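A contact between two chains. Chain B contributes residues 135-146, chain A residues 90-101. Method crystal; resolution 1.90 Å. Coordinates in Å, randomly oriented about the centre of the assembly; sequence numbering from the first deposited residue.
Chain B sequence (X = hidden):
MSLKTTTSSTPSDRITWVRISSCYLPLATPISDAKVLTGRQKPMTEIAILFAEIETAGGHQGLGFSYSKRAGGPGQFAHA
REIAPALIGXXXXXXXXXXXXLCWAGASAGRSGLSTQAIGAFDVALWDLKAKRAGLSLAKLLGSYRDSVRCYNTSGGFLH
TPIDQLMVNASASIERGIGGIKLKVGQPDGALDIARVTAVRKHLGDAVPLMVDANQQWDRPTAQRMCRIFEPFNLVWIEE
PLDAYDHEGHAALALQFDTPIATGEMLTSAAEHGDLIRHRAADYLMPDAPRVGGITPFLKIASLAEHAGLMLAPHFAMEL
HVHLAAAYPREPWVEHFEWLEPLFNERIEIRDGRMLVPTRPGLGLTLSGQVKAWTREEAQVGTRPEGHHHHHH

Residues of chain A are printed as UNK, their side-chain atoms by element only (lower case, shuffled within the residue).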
ATOM      1  N   GLY B 135     -48.765  -1.968   4.712  1.00 20.21           N
ATOM      2  CA  GLY B 135     -49.371  -3.056   5.462  1.00 20.72           C
ATOM      3  C   GLY B 135     -48.351  -4.139   5.764  1.00 21.68           C
ATOM      4  O   GLY B 135     -48.687  -5.319   5.901  1.00 21.59           O
ATOM      5  N   LEU B 136     -47.093  -3.731   5.885  1.00 18.21           N
ATOM      6  CA  LEU B 136     -46.011  -4.671   6.146  1.00 19.23           C
ATOM      7  C   LEU B 136     -45.231  -4.338   7.404  1.00 18.94           C
ATOM      8  O   LEU B 136     -45.155  -3.182   7.820  1.00 18.64           O
ATOM      9  CB  LEU B 136     -45.019  -4.683   4.980  1.00 18.18           C
ATOM     10  CG  LEU B 136     -45.477  -5.014   3.561  1.00 18.47           C
ATOM     11  CD1 LEU B 136     -44.311  -4.748   2.587  1.00 19.15           C
ATOM     12  CD2 LEU B 136     -45.927  -6.459   3.489  1.00 18.97           C
ATOM     13  N   SER B 137     -44.656  -5.366   8.017  1.00 18.49           N
ATOM     14  CA  SER B 137     -43.827  -5.148   9.190  1.00 16.52           C
ATOM     15  C   SER B 137     -42.609  -4.424   8.620  1.00 16.11           C
ATOM     16  O   SER B 137     -42.416  -4.405   7.402  1.00 13.75           O
ATOM     17  CB  SER B 137     -43.396  -6.483   9.790  1.00 16.45           C
ATOM     18  OG  SER B 137     -42.712  -7.268   8.827  1.00 16.67           O
ATOM     19  N   LEU B 138     -41.800  -3.817   9.478  1.00 15.32           N
ATOM     20  CA  LEU B 138     -40.614  -3.126   8.988  1.00 17.91           C
ATOM     21  C   LEU B 138     -39.704  -4.150   8.318  1.00 17.68           C
ATOM     22  O   LEU B 138     -39.107  -3.874   7.275  1.00 17.20           O
ATOM     23  CB  LEU B 138     -39.874  -2.436  10.140  1.00 19.39           C
ATOM     24  CG  LEU B 138     -38.546  -1.758   9.780  1.00 18.28           C
ATOM     25  CD1 LEU B 138     -38.773  -0.701   8.706  1.00 18.50           C
ATOM     26  CD2 LEU B 138     -37.941  -1.138  11.022  1.00 19.88           C
ATOM     27  N   ALA B 139     -39.618  -5.342   8.904  1.00 15.39           N
ATOM     28  CA  ALA B 139     -38.772  -6.394   8.342  1.00 18.10           C
ATOM     29  C   ALA B 139     -39.172  -6.755   6.911  1.00 17.33           C
ATOM     30  O   ALA B 139     -38.317  -6.955   6.052  1.00 16.93           O
ATOM     31  CB  ALA B 139     -38.824  -7.649   9.231  1.00 16.94           C
ATOM     32  N   LYS B 140     -40.476  -6.848   6.657  1.00 17.10           N
ATOM     33  CA  LYS B 140     -40.963  -7.202   5.330  1.00 15.97           C
ATOM     34  C   LYS B 140     -40.855  -6.051   4.332  1.00 15.04           C
ATOM     35  O   LYS B 140     -40.708  -6.279   3.132  1.00 17.36           O
ATOM     36  CB  LYS B 140     -42.409  -7.700   5.417  1.00 16.79           C
ATOM     37  CG  LYS B 140     -42.539  -9.048   6.141  1.00 18.94           C
ATOM     38  CD  LYS B 140     -41.918 -10.186   5.321  1.00 19.64           C
ATOM     39  CE  LYS B 140     -41.936 -11.513   6.084  1.00 21.96           C
ATOM     40  NZ  LYS B 140     -41.523 -12.670   5.223  1.00 21.78           N
ATOM     41  N   LEU B 141     -40.928  -4.817   4.818  1.00 14.95           N
ATOM     42  CA  LEU B 141     -40.802  -3.677   3.917  1.00 15.82           C
ATOM     43  C   LEU B 141     -39.367  -3.686   3.373  1.00 15.90           C
ATOM     44  O   LEU B 141     -39.133  -3.531   2.176  1.00 13.78           O
ATOM     45  CB  LEU B 141     -41.058  -2.366   4.665  1.00 16.92           C
ATOM     46  CG  LEU B 141     -40.729  -1.082   3.892  1.00 15.52           C
ATOM     47  CD1 LEU B 141     -41.663  -0.952   2.716  1.00 16.99           C
ATOM     48  CD2 LEU B 141     -40.857   0.135   4.809  1.00 16.83           C
ATOM     49  N   LEU B 142     -38.410  -3.885   4.268  1.00 15.45           N
ATOM     50  CA  LEU B 142     -37.005  -3.922   3.879  1.00 17.08           C
ATOM     51  C   LEU B 142     -36.703  -5.206   3.113  1.00 18.40           C
ATOM     52  O   LEU B 142     -35.840  -5.230   2.234  1.00 19.42           O
ATOM     53  CB  LEU B 142     -36.119  -3.867   5.123  1.00 16.94           C
ATOM     54  CG  LEU B 142     -36.228  -2.632   6.016  1.00 19.08           C
ATOM     55  CD1 LEU B 142     -35.376  -2.847   7.265  1.00 18.22           C
ATOM     56  CD2 LEU B 142     -35.771  -1.404   5.248  1.00 19.70           C
ATOM     57  N   GLY B 143     -37.434  -6.264   3.451  1.00 17.28           N
ATOM     58  CA  GLY B 143     -37.223  -7.561   2.837  1.00 19.39           C
ATOM     59  C   GLY B 143     -36.434  -8.365   3.856  1.00 20.17           C
ATOM     60  O   GLY B 143     -35.358  -7.939   4.270  1.00 22.39           O
ATOM     61  N   SER B 144     -36.950  -9.511   4.279  1.00 20.00           N
ATOM     62  CA  SER B 144     -36.234 -10.295   5.276  1.00 21.15           C
ATOM     63  C   SER B 144     -35.609 -11.565   4.727  1.00 19.80           C
ATOM     64  O   SER B 144     -35.935 -12.013   3.628  1.00 18.28           O
ATOM     65  CB  SER B 144     -37.161 -10.655   6.441  1.00 23.18           C
ATOM     66  OG  SER B 144     -38.146 -11.573   6.022  1.00 27.00           O
ATOM     67  N   TYR B 145     -34.701 -12.132   5.517  1.00 19.74           N
ATOM     68  CA  TYR B 145     -34.004 -13.367   5.181  1.00 20.56           C
ATOM     69  C   TYR B 145     -34.424 -14.478   6.135  1.00 21.66           C
ATOM     70  O   TYR B 145     -34.158 -15.657   5.884  1.00 20.69           O
ATOM     71  CB  TYR B 145     -32.496 -13.161   5.297  1.00 19.89           C
ATOM     72  CG  TYR B 145     -31.879 -12.497   4.100  1.00 20.17           C
ATOM     73  CD1 TYR B 145     -31.485 -13.245   2.997  1.00 23.70           C
ATOM     74  CD2 TYR B 145     -31.691 -11.112   4.063  1.00 23.53           C
ATOM     75  CE1 TYR B 145     -30.913 -12.638   1.884  1.00 25.69           C
ATOM     76  CE2 TYR B 145     -31.120 -10.497   2.952  1.00 26.44           C
ATOM     77  CZ  TYR B 145     -30.735 -11.270   1.870  1.00 26.41           C
ATOM     78  OH  TYR B 145     -30.167 -10.674   0.770  1.00 33.64           O
ATOM     79  N   ARG B 146     -35.083 -14.094   7.227  1.00 20.16           N
ATOM     80  CA  ARG B 146     -35.518 -15.047   8.244  1.00 20.81           C
ATOM     81  C   ARG B 146     -36.711 -14.501   9.023  1.00 22.01           C
ATOM     82  O   ARG B 146     -36.911 -13.286   9.097  1.00 20.02           O
ATOM     83  CB  ARG B 146     -34.356 -15.329   9.211  1.00 18.92           C
ATOM     84  CG  ARG B 146     -33.807 -14.084   9.933  1.00 17.69           C
ATOM     85  CD  ARG B 146     -32.418 -14.342  10.540  1.00 19.08           C
ATOM     86  NE  ARG B 146     -31.430 -14.650   9.502  1.00 16.60           N
ATOM     87  CZ  ARG B 146     -30.830 -13.736   8.742  1.00 17.88           C
ATOM     88  NH1 ARG B 146     -31.101 -12.444   8.904  1.00 16.26           N
ATOM     89  NH2 ARG B 146     -29.986 -14.117   7.793  1.00 15.96           N
TER
ATOM     90  N   UNK A  90     -43.635 -18.554  -2.312  1.00 23.12           N
ATOM     91  CA  UNK A  90     -42.757 -17.660  -1.560  1.00 23.55           C
ATOM     92  C   UNK A  90     -43.377 -16.303  -1.237  1.00 21.49           C
ATOM     93  O   UNK A  90     -44.266 -15.823  -1.943  1.00 19.13           O
ATOM     94  c   UNK A  90     -40.584 -18.668  -2.507  1.00 25.55           C
ATOM     95  c   UNK A  90     -39.923 -19.103  -1.212  1.00 30.29           C
ATOM     96  c   UNK A  90     -41.454 -17.434  -2.334  1.00 24.47           C
ATOM     97  o   UNK A  90     -39.535 -20.284  -1.107  1.00 31.73           O
ATOM     98  o   UNK A  90     -39.774 -18.262  -0.302  1.00 33.20           O
ATOM     99  N   UNK A  91     -42.885 -15.693  -0.162  1.00 19.83           N
ATOM    100  CA  UNK A  91     -43.348 -14.377   0.270  1.00 19.58           C
ATOM    101  C   UNK A  91     -42.687 -13.354  -0.666  1.00 18.95           C
ATOM    102  O   UNK A  91     -41.473 -13.166  -0.625  1.00 17.00           O
ATOM    103  c   UNK A  91     -43.519 -12.874   2.311  1.00 22.91           C
ATOM    104  o   UNK A  91     -43.636 -12.800   3.552  1.00 23.37           O
ATOM    105  c   UNK A  91     -42.902 -14.126   1.717  1.00 21.06           C
ATOM    106  o   UNK A  91     -43.873 -11.962   1.536  1.00 21.81           O
ATOM    107  N   UNK A  92     -43.480 -12.679  -1.517  1.00 18.46           N
ATOM    108  CA  UNK A  92     -42.943 -11.689  -2.456  1.00 17.86           C
ATOM    109  C   UNK A  92     -42.202 -10.505  -1.838  1.00 17.24           C
ATOM    110  O   UNK A  92     -41.419  -9.841  -2.523  1.00 16.01           O
ATOM    111  c   UNK A  92     -45.265 -11.341  -2.198  1.00 17.53           C
ATOM    112  c   UNK A  92     -44.955 -12.681  -1.554  1.00 17.98           C
ATOM    113  c   UNK A  92     -44.182 -11.249  -3.239  1.00 18.85           C
ATOM    114  N   UNK A  93     -42.434 -10.237  -0.555  1.00 16.63           N
ATOM    115  CA  UNK A  93     -41.776  -9.112   0.105  1.00 16.55           C
ATOM    116  C   UNK A  93     -40.295  -9.350   0.409  1.00 16.82           C
ATOM    117  O   UNK A  93     -39.539  -8.399   0.585  1.00 15.17           O
ATOM    118  o   UNK A  93     -43.756  -8.118   1.135  1.00 17.56           O
ATOM    119  c   UNK A  93     -42.511  -8.752   1.404  1.00 19.06           C
ATOM    120  N   UNK A  94     -39.880 -10.610   0.473  1.00 15.76           N
ATOM    121  CA  UNK A  94     -38.484 -10.940   0.763  1.00 17.83           C
ATOM    122  C   UNK A  94     -37.714 -10.982  -0.554  1.00 18.09           C
ATOM    123  O   UNK A  94     -37.193 -12.024  -0.970  1.00 15.92           O
ATOM    124  o   UNK A  94     -39.158 -11.167   3.443  1.00 19.95           O
ATOM    125  o   UNK A  94     -39.567 -13.316   3.304  1.00 24.22           O
ATOM    126  c   UNK A  94     -38.414 -12.289   1.486  1.00 17.71           C
ATOM    127  c   UNK A  94     -39.100 -12.256   2.834  1.00 21.02           C
ATOM    128  N   UNK A  95     -37.644  -9.820  -1.196  1.00 17.32           N
ATOM    129  CA  UNK A  95     -37.014  -9.676  -2.497  1.00 17.79           C
ATOM    130  C   UNK A  95     -35.569 -10.137  -2.618  1.00 17.38           C
ATOM    131  O   UNK A  95     -35.251 -10.938  -3.501  1.00 14.65           O
ATOM    132  c   UNK A  95     -37.136  -8.214  -2.988  1.00 18.01           C
ATOM    133  c   UNK A  95     -38.611  -7.789  -2.942  1.00 16.17           C
ATOM    134  c   UNK A  95     -36.585  -8.083  -4.405  1.00 17.22           C
ATOM    135  c   UNK A  95     -38.890  -6.420  -3.554  1.00 18.29           C
ATOM    136  N   UNK A  96     -34.698  -9.642  -1.747  1.00 15.84           N
ATOM    137  CA  UNK A  96     -33.287 -10.036  -1.797  1.00 17.28           C
ATOM    138  C   UNK A  96     -33.145 -11.537  -1.549  1.00 17.74           C
ATOM    139  O   UNK A  96     -32.367 -12.215  -2.221  1.00 17.77           O
ATOM    140  c   UNK A  96     -32.483  -9.249  -0.767  1.00 17.08           C
ATOM    141  N   UNK A  97     -33.901 -12.045  -0.578  1.00 17.11           N
ATOM    142  CA  UNK A  97     -33.886 -13.466  -0.237  1.00 18.40           C
ATOM    143  C   UNK A  97     -34.210 -14.329  -1.460  1.00 18.10           C
ATOM    144  O   UNK A  97     -33.539 -15.333  -1.714  1.00 16.39           O
ATOM    145  c   UNK A  97     -34.871 -15.180   1.399  1.00 24.15           C
ATOM    146  c   UNK A  97     -34.905 -13.745   0.876  1.00 18.39           C
ATOM    147  n   UNK A  97     -38.435 -15.867   2.722  1.00 33.53           N
ATOM    148  c   UNK A  97     -35.978 -15.450   2.422  1.00 25.89           C
ATOM    149  c   UNK A  97     -37.341 -15.543   1.754  1.00 31.51           C
ATOM    150  N   UNK A  98     -35.240 -13.934  -2.208  1.00 16.01           N
ATOM    151  CA  UNK A  98     -35.656 -14.658  -3.405  1.00 17.30           C
ATOM    152  C   UNK A  98     -34.648 -14.508  -4.536  1.00 18.23           C
ATOM    153  O   UNK A  98     -34.503 -15.407  -5.363  1.00 16.09           O
ATOM    154  c   UNK A  98     -38.189 -14.594  -2.939  1.00 21.36           C
ATOM    155  c   UNK A  98     -38.254 -16.112  -2.867  1.00 22.74           C
ATOM    156  c   UNK A  98     -37.037 -14.182  -3.866  1.00 18.57           C
ATOM    157  c   UNK A  98     -39.509 -14.030  -3.450  1.00 20.25           C
ATOM    158  N   UNK A  99     -33.970 -13.365  -4.594  1.00 18.51           N
ATOM    159  CA  UNK A  99     -32.948 -13.158  -5.623  1.00 17.96           C
ATOM    160  C   UNK A  99     -31.891 -14.252  -5.375  1.00 17.97           C
ATOM    161  O   UNK A  99     -31.457 -14.946  -6.302  1.00 17.42           O
ATOM    162  c   UNK A  99     -29.784 -11.096  -8.201  1.00 20.16           C
ATOM    163  c   UNK A  99     -28.513 -11.219  -8.776  1.00 21.56           C
ATOM    164  c   UNK A  99     -27.868 -12.531  -6.842  1.00 22.71           C
ATOM    165  c   UNK A  99     -27.573 -11.939  -8.085  1.00 22.28           C
ATOM    166  c   UNK A  99     -31.916 -10.605  -7.742  1.00 19.73           C
ATOM    167  c   UNK A  99     -29.131 -12.409  -6.271  1.00 21.39           C
ATOM    168  c   UNK A  99     -32.299 -11.776  -5.476  1.00 18.67           C
ATOM    169  n   UNK A  99     -30.900 -10.448  -8.658  1.00 20.14           N
ATOM    170  c   UNK A  99     -30.112 -11.678  -6.956  1.00 21.54           C
ATOM    171  c   UNK A  99     -31.484 -11.351  -6.682  1.00 21.15           C
ATOM    172  N   UNK A 100     -31.497 -14.403  -4.110  1.00 16.31           N
ATOM    173  CA  UNK A 100     -30.503 -15.411  -3.719  1.00 19.02           C
ATOM    174  C   UNK A 100     -30.995 -16.838  -3.963  1.00 18.58           C
ATOM    175  O   UNK A 100     -30.231 -17.693  -4.415  1.00 17.59           O
ATOM    176  o   UNK A 100     -29.213 -13.651  -0.748  1.00 23.72           O
ATOM    177  c   UNK A 100     -29.336 -14.005  -1.940  1.00 24.56           C
ATOM    178  o   UNK A 100     -28.824 -13.372  -2.889  1.00 24.38           O
ATOM    179  c   UNK A 100     -30.126 -15.272  -2.235  1.00 20.67           C
ATOM    180  N   UNK A 101     -32.264 -17.104  -3.659  1.00 18.64           N
ATOM    181  CA  UNK A 101     -32.808 -18.441  -3.869  1.00 19.85           C
ATOM    182  C   UNK A 101     -32.762 -18.818  -5.351  1.00 19.51           C
ATOM    183  O   UNK A 101     -32.375 -19.933  -5.702  1.00 19.34           O
ATOM    184  c   UNK A 101     -36.932 -21.358  -3.504  1.00 25.45           C
ATOM    185  c   UNK A 101     -36.362 -19.961  -3.227  1.00 24.41           C
ATOM    186  c   UNK A 101     -34.258 -18.533  -3.362  1.00 21.01           C
ATOM    187  c   UNK A 101     -34.869 -19.918  -3.556  1.00 22.76           C
ATOM    188  n   UNK A 101     -38.399 -21.474  -3.246  1.00 26.75           N
TER
HETATM  189  O   HOH W   1     -35.090  -7.095  -0.396  1.00 25.21           O
HETATM  190  O   HOH W   2     -35.239 -10.379   1.355  1.00 18.02           O

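Position 90 carries three side-chain carbons, the third bearing two oxygens, and its side chain makes no contact with the B:135-146 stretch: a glutamate, A:Glu90. Position 91 has two carbons, the second with two oxygens. One oxygen lies 2.7 Å from B:Lys140 NZ, as expected of a carboxylate facing an ammonium group. This is A:Asp91, and the oxygen is OD2; OD1 accepts from the backbone N of position 93 at 3.1 Å.

At position 92 three carbons close a ring onto the backbone N, which defines A:Pro92; it makes no contact with the B:135-146 stretch. Position 93 has one carbon and one oxygen, the oxygen 3.6 Å from B:Leu136 CD2, so it is A:Ser93. Its CB lies 4.1 Å from B:Lys140 CB.

Position 94 again shows two carbons and a terminal pair of oxygens. One oxygen lies 2.8 Å from B:Lys140 NZ, the other 2.8 Å from B:Ser144 OG and 2.9 Å from B:Ser144 N. The residue is A:Asp94; OD2 takes the lysine and OD1 both serine donors, the backbone N-H at 155°.

Position 95 has four carbons forked at the first, one arm two carbons long: A:Ile95, its side chain making no contact with the B:135-146 stretch. Position 96 has a single carbon, 3.1 Å from B:Tyr145 OH and 3.8 Å from B:Tyr145 CZ, hence A:Ala96. Position 97 has four carbons in a row ending in nitrogen: A:Lys97. Its CB is 3.4 Å from B:Ser144 O, while its NZ turns back to A:Asp94 OD2 at 2.9 Å, a salt bridge within the chain.

Position 98, four carbons forked at the second, is A:Leu98 and points away. Position 99, with fused five- and six-membered rings holding one nitrogen, is A:Trp99; the end of its side chain leads away. Position 100, two carbons and two oxygens, places one oxygen 3.3 Å from B:Tyr145 CE1, near the ring plane at its edge. It is A:Asp100, and B:Tyr145 OH donates a weak bond to its OD2 at 3.5 Å. Position 101, four carbons in a row and a nitrogen, is A:Lys101, whose NZ pairs with A:Glu90 OE2 at 2.7 Å.

The contact centres on charge: B:Lys140 bridges two carboxylates, and A:Asp94 OD2 also meets A:Lys97. Close backbone approach accompanies this, with B:Gly143 CA 3.3 Å from A:Ser93 O; its phi/psi of 102/122 would jam a CB against the preceding carbonyl. Water 2 then links B:Ser144 O to A:Lys97 N, 2.9 Å from each, joining the loop to the first helical turn.

Chain A (90-101) EDPSDIAKLWDK
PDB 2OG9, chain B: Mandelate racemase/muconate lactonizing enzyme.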